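Local coordinates for Esterase/lipase-like protein (Caldicellulosiruptor lactoaceticus 6A, PDB 6A6O) that acts as a bifunctional hydrolase with acetyl esterase and 1,4-beta-xylosidase activities, built on an alpha/beta-hydrolase fold, at residues 22-27 with 106-111; 111-116 with 125-130; 169-174 with 252-257; 216-219 with 224-227. One frame throughout, in Å; residues are numbered along the deposited sequence.

Interaction 1 (22-27 with 106-111); sequences PLWENQ and AKRAIR
An arginine–tryptophan stack joins W24, in the loop that follows edge strand 21-22, to R108 on helix 101-115 of this alpha/beta-hydrolase fold. The guanidinium of R108 lies nearly parallel to the indole, its centre 4.0 Å from that of W24 with the planes 19° apart, so the flat cation rests on a pi face. Nearer the helix the aliphatic part of the same side chain touches the benzene half of the ring, where R108 CG sits 3.5 Å from W24 CZ2 in a CH-pi contact. A bend at chi2 (64°) lets the chain serve both purposes. At the edge of the guanidinium, R108 NE donates to L23 O at 2.8 Å, approaching from above that carbonyl's plane. R108 NH1 also forms salt bridges with D155 and E158. A leucine in place of R108 would probably leave L23 O without this donor, those acids without their positive mate and the indole without its flat cover. L23 suits the apolar border, its CD2 lying 4.1 Å from A109 CB, where the small A109 lets the loop come close to the helix. One water accepts from both R108 NH2, at 3.0 Å, and E25 N, at 3.1 Å.

Interaction 2 (111-116 with 125-130); sequences RLVRYF and NRIGVL
R114 NH1 is gripped by two backbone carbonyls, S161 O and R163 O, as the arginine reaches past I127 from the last turns of helix 101-115. Its NE donates to P124 O, and NH2 makes a salt bridge with D165 OD2, the same oxygen that takes the backbone N-H of I127; one acid oxygen therefore ties the helix side chain to the backbone of I127. All three guanidinium nitrogens are thus engaged, which should fix the group's rotation and suits an arginine better than a lysine with its single nitrogen. The long chain gets there by running extended and then bending at chi3 (-86°), which carries NH2 to 4.0 Å from I127 CB.

Beneath this polar end the contact is apolar. I127 points toward the helix and sets CD1 against the helix backbone, 3.5 Å from R114 CA, with R114 CB alongside at 3.8 Å. V113 adds to the packing on the same methyl, its CG1 lying 4.0 Å from I127 CD1. Branched, purely hydrocarbon residues fit this buried layer, since they fill it and leave no polar atom to satisfy. With R114 cut back to alanine, S161 O, R163 O and P124 O would probably lose this donor, D165 its positive partner and I127 the cover on one flank. Packing a helix over the strand that follows it belongs to the beta-alpha-beta crossover of alpha/beta hydrolases, in which strand 127-132 leads on to the probable GxSxG nucleophile elbow.

Interaction 3 (169-174 with 252-257); sequences LCYPVI and GRHGLG
Two first torsions bring Y171 and H254 together: CG of Y171 stands between its backbone N and carbonyl carbon (chi1 40°), and CG of H254 stands anti to its backbone N. They turn the tyrosine, from the end of strand 167-170, and the imidazole, from the loop after strand 244-249, toward each other. H254 matches the histidine of a Ser-His-Asp catalytic triad: ND1 is hydrogen-bonded to D222 OD2 and NE2 to S133 OG, at the probable nucleophile elbow of the alpha/beta-hydrolase fold.

The rings meet edge-to-face. The edge of Y171 addresses the face of the imidazole, with centroids 4.7 Å apart and planes at 68°, and the nearest atoms, Y171 CD1 and H254 CE1, are 3.2 Å apart. This close apolar edge limits where the imidazole can lie without taking either nitrogen from its partner.

The glycine-rich chain after H254 runs over one face and round the hydroxyl end of the tyrosine. G255 N passes over one face of the phenol, and G255 CA lies 3.4 Å from Y171 CZ. Glycine suits position 255 because a side chain at these backbone angles would jam against the preceding carbonyl oxygen, while the positive phi of G257 likewise favours glycine. The phenol oxygen has two hydrogen-bond partners, one of them E72 OE2. At the edge of the ring G257 N donates to Y171 OH at 2.8 Å, with an N-H...O angle of 143°.

Interaction 4 (216-219 with 224-227); sequences LWHT and SVPV
The imidazole of H218 presents a face to V227 and its NE2 end to V225, two different uses of one flat ring. Over its centre lies V227 CA, 3.7 Å from the ring centroid and only 10° off the normal, a CH-pi contact made by the backbone and not by the valine's branches. One branch goes to the root of the histidine instead: V227 CG2 packs 3.9 Å from H218 CB, while V227 CB comes within 3.7 Å of T219 O. At the rim, H218 NE2 donates to V225 O at 2.9 Å with an N-H...O angle of 155°. The bond is fairly straight, but the donor stands above the carbonyl plane, away from the usual lone-pair direction. H218 ND1 is hydrogen-bonded to S230 OG, so both ring nitrogens are engaged and the imidazole is unlikely to turn. A histidine suits this buried place, having two ring nitrogens for two separate partners and a flat face for the chain to cross. V225 adds a looser touch, CG1 to H218 CE1 at 4.1 Å.

The bend thus held includes D222, the presumed triad acid, whose OD1 accepts from the backbone N of both S224 and V225. The contact lies where strand 214-219 ends and helix 228-239 is about to begin: H218 also packs on P172 beyond neighbouring strand 167-170, and V227 reaches I248 of outermost strand 244-249.

How the interactions relate
Along the chain interactions 1, 2 and 3 follow one another, with interaction 4 nested inside the loop that interaction 3 closes. Interactions 1 and 2 share helix 101-115 and R111, their centres about 12 Å apart, and join that helix to the loop after strand 21-22 and to strand 127-132. Across the chain's centre, about 26 Å from interaction 1 between centres, lies interaction 3; interaction 4 is centred only about 5 Å from it. These two draw on adjacent strands 167-170 and 214-219: interaction 3 holds the presumed catalytic histidine, and the turn closed by interaction 4 the presumed acid. L130 against C170 links interactions 2 and 3, so one continuous sheet runs from scaffold to probable active site.

Interaction 1 (22-27 with 106-111)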
# COMPACT_ATOMS: atom_id res chain seq x y z
N PRO A 22 -1.54 -17.11 -2.39
CA PRO A 22 -1.53 -16.61 -3.77
C PRO A 22 -2.74 -15.71 -3.99
O PRO A 22 -3.83 -15.96 -3.48
CB PRO A 22 -1.60 -17.89 -4.62
CG PRO A 22 -2.15 -18.93 -3.70
CD PRO A 22 -1.65 -18.58 -2.33
N LEU A 23 -2.51 -14.61 -4.72
CA LEU A 23 -3.62 -13.72 -5.03
C LEU A 23 -4.66 -14.40 -5.90
O LEU A 23 -5.85 -14.11 -5.79
CB LEU A 23 -3.12 -12.45 -5.70
CG LEU A 23 -2.07 -11.69 -4.90
CD1 LEU A 23 -1.78 -10.35 -5.57
CD2 LEU A 23 -2.54 -11.50 -3.46
N TRP A 24 -4.22 -15.31 -6.77
CA TRP A 24 -5.10 -16.11 -7.62
C TRP A 24 -4.83 -17.58 -7.34
O TRP A 24 -3.69 -18.04 -7.51
CB TRP A 24 -4.88 -15.79 -9.11
CG TRP A 24 -5.40 -14.43 -9.49
CD1 TRP A 24 -6.67 -14.11 -9.87
CD2 TRP A 24 -4.66 -13.20 -9.49
NE1 TRP A 24 -6.77 -12.76 -10.12
CE2 TRP A 24 -5.55 -12.18 -9.90
CE3 TRP A 24 -3.34 -12.87 -9.20
CZ2 TRP A 24 -5.16 -10.84 -10.01
CZ3 TRP A 24 -2.94 -11.53 -9.32
CH2 TRP A 24 -3.85 -10.55 -9.73
N GLU A 25 -5.86 -18.29 -6.88
CA GLU A 25 -5.80 -19.73 -6.66
C GLU A 25 -5.13 -20.46 -7.83
O GLU A 25 -4.16 -21.21 -7.65
CB GLU A 25 -7.23 -20.26 -6.46
CG GLU A 25 -7.39 -21.37 -5.45
CD GLU A 25 -8.84 -21.84 -5.36
OE1 GLU A 25 -9.15 -22.67 -4.48
OE2 GLU A 25 -9.66 -21.38 -6.19
N ASN A 26 -5.64 -20.22 -9.04
CA ASN A 26 -5.14 -20.84 -10.26
C ASN A 26 -4.18 -19.89 -10.96
O ASN A 26 -4.57 -18.78 -11.36
CB ASN A 26 -6.32 -21.19 -11.18
CG ASN A 26 -5.91 -22.03 -12.37
OD1 ASN A 26 -4.72 -22.25 -12.62
ND2 ASN A 26 -6.90 -22.50 -13.13
N GLN A 27 -2.92 -20.32 -11.12
CA GLN A 27 -1.94 -19.51 -11.82
C GLN A 27 -2.39 -19.12 -13.22
O GLN A 27 -1.92 -18.11 -13.76
CB GLN A 27 -0.60 -20.24 -11.91
CG GLN A 27 0.01 -20.60 -10.57
CD GLN A 27 1.48 -20.96 -10.67
OE1 GLN A 27 2.04 -21.04 -11.77
NE2 GLN A 27 2.12 -21.17 -9.53
N ALA A 106 -2.27 -5.35 -6.42
CA ALA A 106 -2.73 -4.61 -5.24
C ALA A 106 -4.25 -4.63 -5.14
O ALA A 106 -4.80 -4.80 -4.04
CB ALA A 106 -2.20 -3.17 -5.28
N LYS A 107 -4.96 -4.42 -6.25
CA LYS A 107 -6.42 -4.45 -6.20
C LYS A 107 -6.90 -5.84 -5.79
O LYS A 107 -7.82 -5.98 -4.97
CB LYS A 107 -7.01 -4.06 -7.55
CG LYS A 107 -6.79 -2.60 -7.94
CD LYS A 107 -7.62 -2.27 -9.20
CE LYS A 107 -7.27 -0.91 -9.77
NZ LYS A 107 -7.97 -0.69 -11.07
N ARG A 108 -6.29 -6.87 -6.37
CA ARG A 108 -6.68 -8.24 -6.05
C ARG A 108 -6.47 -8.54 -4.57
O ARG A 108 -7.32 -9.16 -3.92
CB ARG A 108 -5.88 -9.21 -6.92
CG ARG A 108 -6.21 -10.68 -6.69
CD ARG A 108 -7.65 -11.03 -7.06
NE ARG A 108 -7.89 -12.45 -6.78
CZ ARG A 108 -8.92 -13.16 -7.24
NH1 ARG A 108 -9.84 -12.61 -8.02
NH2 ARG A 108 -9.02 -14.45 -6.92
N ALA A 109 -5.34 -8.08 -4.02
CA ALA A 109 -5.04 -8.32 -2.61
C ALA A 109 -6.13 -7.76 -1.70
O ALA A 109 -6.56 -8.43 -0.76
CB ALA A 109 -3.67 -7.73 -2.26
N ILE A 110 -6.59 -6.54 -1.96
CA ILE A 110 -7.64 -5.95 -1.13
C ILE A 110 -8.95 -6.73 -1.26
O ILE A 110 -9.61 -7.05 -0.26
CB ILE A 110 -7.84 -4.45 -1.46
CG1 ILE A 110 -6.55 -3.67 -1.18
CG2 ILE A 110 -8.98 -3.86 -0.62
CD1 ILE A 110 -6.69 -2.17 -1.42
N ARG A 111 -9.36 -7.04 -2.50
CA ARG A 111 -10.56 -7.86 -2.69
C ARG A 111 -10.45 -9.20 -1.97
O ARG A 111 -11.42 -9.68 -1.37
CB ARG A 111 -10.80 -8.12 -4.18
CG ARG A 111 -10.98 -6.89 -5.03
CD ARG A 111 -11.58 -7.30 -6.37
NE ARG A 111 -11.12 -6.45 -7.46
CZ ARG A 111 -11.71 -5.32 -7.84
NH1 ARG A 111 -12.79 -4.86 -7.21
NH2 ARG A 111 -11.19 -4.63 -8.86
O HOH W 1 -7.97 -16.76 -5.26

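Interaction 2 (111-116 with 125-130)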
# COMPACT_ATOMS: atom_id res chain seq x y z
N ARG A 111 -9.36 -7.04 -2.50
CA ARG A 111 -10.56 -7.86 -2.69
C ARG A 111 -10.45 -9.20 -1.97
O ARG A 111 -11.42 -9.68 -1.37
CB ARG A 111 -10.80 -8.12 -4.18
CG ARG A 111 -10.98 -6.89 -5.03
CD ARG A 111 -11.58 -7.30 -6.37
NE ARG A 111 -11.12 -6.45 -7.46
CZ ARG A 111 -11.71 -5.32 -7.84
NH1 ARG A 111 -12.79 -4.86 -7.21
NH2 ARG A 111 -11.19 -4.63 -8.86
N LEU A 112 -9.27 -9.82 -2.04
CA LEU A 112 -9.07 -11.14 -1.44
C LEU A 112 -9.22 -11.09 0.07
O LEU A 112 -9.93 -11.90 0.67
CB LEU A 112 -7.70 -11.68 -1.82
CG LEU A 112 -7.35 -13.14 -1.49
CD1 LEU A 112 -8.32 -14.06 -2.20
CD2 LEU A 112 -5.92 -13.44 -1.89
N VAL A 113 -8.53 -10.14 0.71
CA VAL A 113 -8.62 -10.03 2.16
C VAL A 113 -10.04 -9.69 2.59
O VAL A 113 -10.56 -10.23 3.58
CB VAL A 113 -7.60 -8.99 2.68
CG1 VAL A 113 -7.79 -8.78 4.18
CG2 VAL A 113 -6.18 -9.44 2.37
N ARG A 114 -10.71 -8.80 1.85
CA ARG A 114 -12.08 -8.46 2.20
C ARG A 114 -13.01 -9.66 2.01
O ARG A 114 -13.90 -9.89 2.83
CB ARG A 114 -12.55 -7.27 1.37
CG ARG A 114 -13.89 -6.72 1.79
CD ARG A 114 -14.11 -5.32 1.21
NE ARG A 114 -13.53 -4.29 2.07
CZ ARG A 114 -12.79 -3.28 1.63
NH1 ARG A 114 -12.51 -3.15 0.33
NH2 ARG A 114 -12.31 -2.39 2.49
N TYR A 115 -12.79 -10.42 0.94
CA TYR A 115 -13.63 -11.58 0.67
C TYR A 115 -13.51 -12.62 1.78
O TYR A 115 -14.51 -13.20 2.21
CB TYR A 115 -13.25 -12.21 -0.67
CG TYR A 115 -14.04 -13.47 -0.98
CD1 TYR A 115 -15.37 -13.39 -1.36
CD2 TYR A 115 -13.45 -14.72 -0.89
CE1 TYR A 115 -16.11 -14.55 -1.65
CE2 TYR A 115 -14.17 -15.89 -1.17
CZ TYR A 115 -15.50 -15.79 -1.54
OH TYR A 115 -16.22 -16.92 -1.83
N PHE A 116 -12.29 -12.86 2.25
CA PHE A 116 -12.02 -13.83 3.30
C PHE A 116 -12.01 -13.21 4.70
O PHE A 116 -11.47 -13.82 5.62
CB PHE A 116 -10.68 -14.53 3.04
CG PHE A 116 -10.75 -15.55 1.94
CD1 PHE A 116 -11.48 -16.72 2.11
CD2 PHE A 116 -10.06 -15.36 0.76
CE1 PHE A 116 -11.53 -17.67 1.12
CE2 PHE A 116 -10.11 -16.31 -0.25
CZ PHE A 116 -10.85 -17.46 -0.07
N ASN A 125 -14.71 -3.64 6.84
CA ASN A 125 -14.76 -2.20 6.72
C ASN A 125 -13.59 -1.51 7.42
O ASN A 125 -13.60 -0.28 7.54
CB ASN A 125 -16.09 -1.67 7.24
CG ASN A 125 -17.24 -2.18 6.42
OD1 ASN A 125 -17.22 -2.07 5.20
ND2 ASN A 125 -18.23 -2.78 7.08
N ARG A 126 -12.59 -2.27 7.86
CA ARG A 126 -11.36 -1.71 8.40
C ARG A 126 -10.17 -2.46 7.79
O ARG A 126 -9.38 -3.10 8.48
CB ARG A 126 -11.33 -1.77 9.93
CG ARG A 126 -12.21 -0.71 10.60
CD ARG A 126 -12.04 -0.72 12.10
NE ARG A 126 -12.51 -1.97 12.70
CZ ARG A 126 -12.07 -2.46 13.86
NH1 ARG A 126 -11.15 -1.81 14.55
NH2 ARG A 126 -12.56 -3.60 14.33
N ILE A 127 -10.06 -2.38 6.47
CA ILE A 127 -8.94 -2.94 5.72
C ILE A 127 -8.27 -1.78 5.00
O ILE A 127 -8.81 -1.25 4.03
CB ILE A 127 -9.40 -4.01 4.71
CG1 ILE A 127 -10.03 -5.20 5.44
CG2 ILE A 127 -8.22 -4.47 3.85
CD1 ILE A 127 -10.77 -6.13 4.51
N GLY A 128 -7.08 -1.40 5.47
CA GLY A 128 -6.31 -0.32 4.89
C GLY A 128 -5.01 -0.81 4.28
O GLY A 128 -4.66 -1.99 4.36
N VAL A 129 -4.29 0.12 3.66
CA VAL A 129 -3.01 -0.19 3.04
C VAL A 129 -1.97 0.79 3.55
O VAL A 129 -2.27 1.95 3.88
CB VAL A 129 -3.07 -0.16 1.49
CG1 VAL A 129 -4.00 -1.29 0.96
CG2 VAL A 129 -3.50 1.24 1.00
N LEU A 130 -0.73 0.31 3.65
CA LEU A 130 0.41 1.11 4.10
C LEU A 130 1.56 0.81 3.16
O LEU A 130 1.92 -0.36 2.95
CB LEU A 130 0.75 0.78 5.57
CG LEU A 130 1.89 1.56 6.25
CD1 LEU A 130 1.74 1.62 7.76
CD2 LEU A 130 3.26 0.93 5.90

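Interaction 3 (169-174 with 252-257)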
# COMPACT_ATOMS: atom_id res chain seq x y z
N LEU A 169 1.01 6.48 3.82
CA LEU A 169 2.02 6.67 2.79
C LEU A 169 3.31 7.12 3.46
O LEU A 169 3.33 8.15 4.14
CB LEU A 169 1.58 7.72 1.77
CG LEU A 169 0.26 7.38 1.08
CD1 LEU A 169 -0.14 8.53 0.15
CD2 LEU A 169 0.35 6.04 0.30
N CYS A 170 4.38 6.36 3.25
CA CYS A 170 5.65 6.60 3.92
C CYS A 170 6.69 6.93 2.86
O CYS A 170 6.98 6.08 2.00
CB CYS A 170 6.08 5.37 4.73
SG CYS A 170 4.77 4.71 5.80
N TYR A 171 7.25 8.16 2.93
CA TYR A 171 8.08 8.73 1.88
C TYR A 171 7.67 8.22 0.49
O TYR A 171 8.50 7.66 -0.24
CB TYR A 171 9.57 8.48 2.17
CG TYR A 171 9.95 7.12 2.74
CD1 TYR A 171 10.22 6.03 1.89
CD2 TYR A 171 10.09 6.93 4.11
CE1 TYR A 171 10.58 4.79 2.41
CE2 TYR A 171 10.46 5.69 4.64
CZ TYR A 171 10.71 4.63 3.79
OH TYR A 171 11.07 3.42 4.33
N PRO A 172 6.43 8.48 0.06
CA PRO A 172 5.92 7.88 -1.18
C PRO A 172 6.42 8.52 -2.47
O PRO A 172 6.57 9.74 -2.58
CB PRO A 172 4.40 8.09 -1.05
CG PRO A 172 4.31 9.38 -0.28
CD PRO A 172 5.39 9.25 0.76
N VAL A 173 6.66 7.65 -3.45
CA VAL A 173 6.61 8.03 -4.85
C VAL A 173 5.17 8.37 -5.19
O VAL A 173 4.26 7.58 -4.91
CB VAL A 173 7.14 6.88 -5.72
CG1 VAL A 173 6.87 7.11 -7.19
CG2 VAL A 173 8.64 6.64 -5.43
N ILE A 174 4.93 9.56 -5.76
CA ILE A 174 3.56 10.00 -6.02
C ILE A 174 3.45 10.45 -7.46
O ILE A 174 2.62 9.94 -8.24
CB ILE A 174 3.14 11.13 -5.06
CG1 ILE A 174 2.97 10.62 -3.62
CG2 ILE A 174 1.83 11.80 -5.53
CD1 ILE A 174 1.80 9.63 -3.41
N GLY A 252 16.57 13.14 7.10
CA GLY A 252 16.63 11.69 7.15
C GLY A 252 16.81 11.13 5.77
O GLY A 252 16.16 11.59 4.83
N ARG A 253 17.69 10.15 5.61
CA ARG A 253 17.83 9.56 4.29
C ARG A 253 16.56 8.81 3.91
O ARG A 253 15.77 8.40 4.76
CB ARG A 253 19.04 8.62 4.23
CG ARG A 253 18.91 7.46 5.16
CD ARG A 253 20.09 6.49 5.01
NE ARG A 253 20.17 5.58 6.16
CZ ARG A 253 19.61 4.37 6.19
NH1 ARG A 253 18.92 3.92 5.15
NH2 ARG A 253 19.73 3.62 7.28
N HIS A 254 16.39 8.61 2.61
CA HIS A 254 15.24 7.87 2.11
C HIS A 254 15.31 6.44 2.59
O HIS A 254 16.39 5.85 2.69
CB HIS A 254 15.22 7.91 0.58
CG HIS A 254 14.03 7.24 -0.04
ND1 HIS A 254 12.79 7.84 -0.08
CD2 HIS A 254 13.89 6.04 -0.65
CE1 HIS A 254 11.93 7.03 -0.67
NE2 HIS A 254 12.57 5.93 -1.03
N GLY A 255 14.14 5.88 2.91
CA GLY A 255 14.05 4.45 3.19
C GLY A 255 14.27 4.05 4.63
O GLY A 255 14.74 2.93 4.87
N LEU A 256 13.91 4.91 5.59
CA LEU A 256 14.16 4.63 7.00
C LEU A 256 13.19 3.62 7.60
O LEU A 256 13.40 3.18 8.74
CB LEU A 256 14.10 5.92 7.82
CG LEU A 256 15.33 6.82 7.64
CD1 LEU A 256 15.07 8.17 8.30
CD2 LEU A 256 16.56 6.14 8.24
N GLY A 257 12.14 3.24 6.87
CA GLY A 257 11.21 2.25 7.39
C GLY A 257 10.56 2.73 8.67
O GLY A 257 10.10 3.87 8.75

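Interaction 4 (216-219 with 224-227)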
# COMPACT_ATOMS: atom_id res chain seq x y z
N LEU A 216 0.36 10.67 5.87
CA LEU A 216 1.62 10.70 5.13
C LEU A 216 2.76 11.13 6.03
O LEU A 216 2.57 11.96 6.92
CB LEU A 216 1.59 11.69 3.94
CG LEU A 216 0.47 11.61 2.92
CD1 LEU A 216 -0.68 12.54 3.36
CD2 LEU A 216 0.98 12.00 1.53
N TRP A 217 3.95 10.58 5.78
CA TRP A 217 5.15 11.15 6.38
C TRP A 217 6.32 11.07 5.40
O TRP A 217 6.33 10.28 4.46
CB TRP A 217 5.48 10.49 7.73
CG TRP A 217 6.11 9.13 7.65
CD1 TRP A 217 5.47 7.92 7.61
CD2 TRP A 217 7.51 8.83 7.65
NE1 TRP A 217 6.39 6.89 7.57
CE2 TRP A 217 7.65 7.42 7.59
CE3 TRP A 217 8.67 9.62 7.68
CZ2 TRP A 217 8.90 6.78 7.56
CZ3 TRP A 217 9.91 8.99 7.66
CH2 TRP A 217 10.01 7.58 7.60
N HIS A 218 7.31 11.94 5.64
CA HIS A 218 8.41 12.16 4.70
C HIS A 218 9.51 12.91 5.44
O HIS A 218 9.25 13.58 6.44
CB HIS A 218 7.95 12.99 3.49
CG HIS A 218 8.51 12.54 2.17
ND1 HIS A 218 7.70 12.19 1.11
CD2 HIS A 218 9.78 12.47 1.71
CE1 HIS A 218 8.45 11.86 0.07
NE2 HIS A 218 9.72 12.03 0.40
N THR A 219 10.74 12.85 4.92
CA THR A 219 11.78 13.75 5.40
C THR A 219 12.03 14.84 4.36
O THR A 219 11.98 14.59 3.15
CB THR A 219 13.10 13.03 5.74
OG1 THR A 219 13.61 12.34 4.58
CG2 THR A 219 12.87 12.03 6.85
N SER A 224 16.27 10.90 -2.57
CA SER A 224 15.82 9.94 -3.57
C SER A 224 14.42 10.23 -4.07
O SER A 224 14.16 10.16 -5.27
CB SER A 224 15.86 8.51 -3.01
OG SER A 224 17.17 8.19 -2.60
N VAL A 225 13.51 10.53 -3.16
CA VAL A 225 12.12 10.77 -3.52
C VAL A 225 11.78 12.13 -2.92
O VAL A 225 11.67 12.25 -1.68
CB VAL A 225 11.19 9.65 -3.02
CG1 VAL A 225 9.72 10.00 -3.35
CG2 VAL A 225 11.56 8.31 -3.66
N PRO A 226 11.68 13.17 -3.74
CA PRO A 226 11.47 14.52 -3.21
C PRO A 226 10.24 14.59 -2.32
O PRO A 226 9.21 14.00 -2.62
CB PRO A 226 11.28 15.37 -4.47
CG PRO A 226 12.02 14.61 -5.54
CD PRO A 226 11.83 13.15 -5.20
N VAL A 227 10.37 15.34 -1.21
CA VAL A 227 9.26 15.57 -0.30
C VAL A 227 8.07 16.22 -1.01
O VAL A 227 6.93 16.10 -0.54
CB VAL A 227 9.76 16.43 0.89
CG1 VAL A 227 10.18 17.83 0.40
CG2 VAL A 227 8.72 16.52 2.02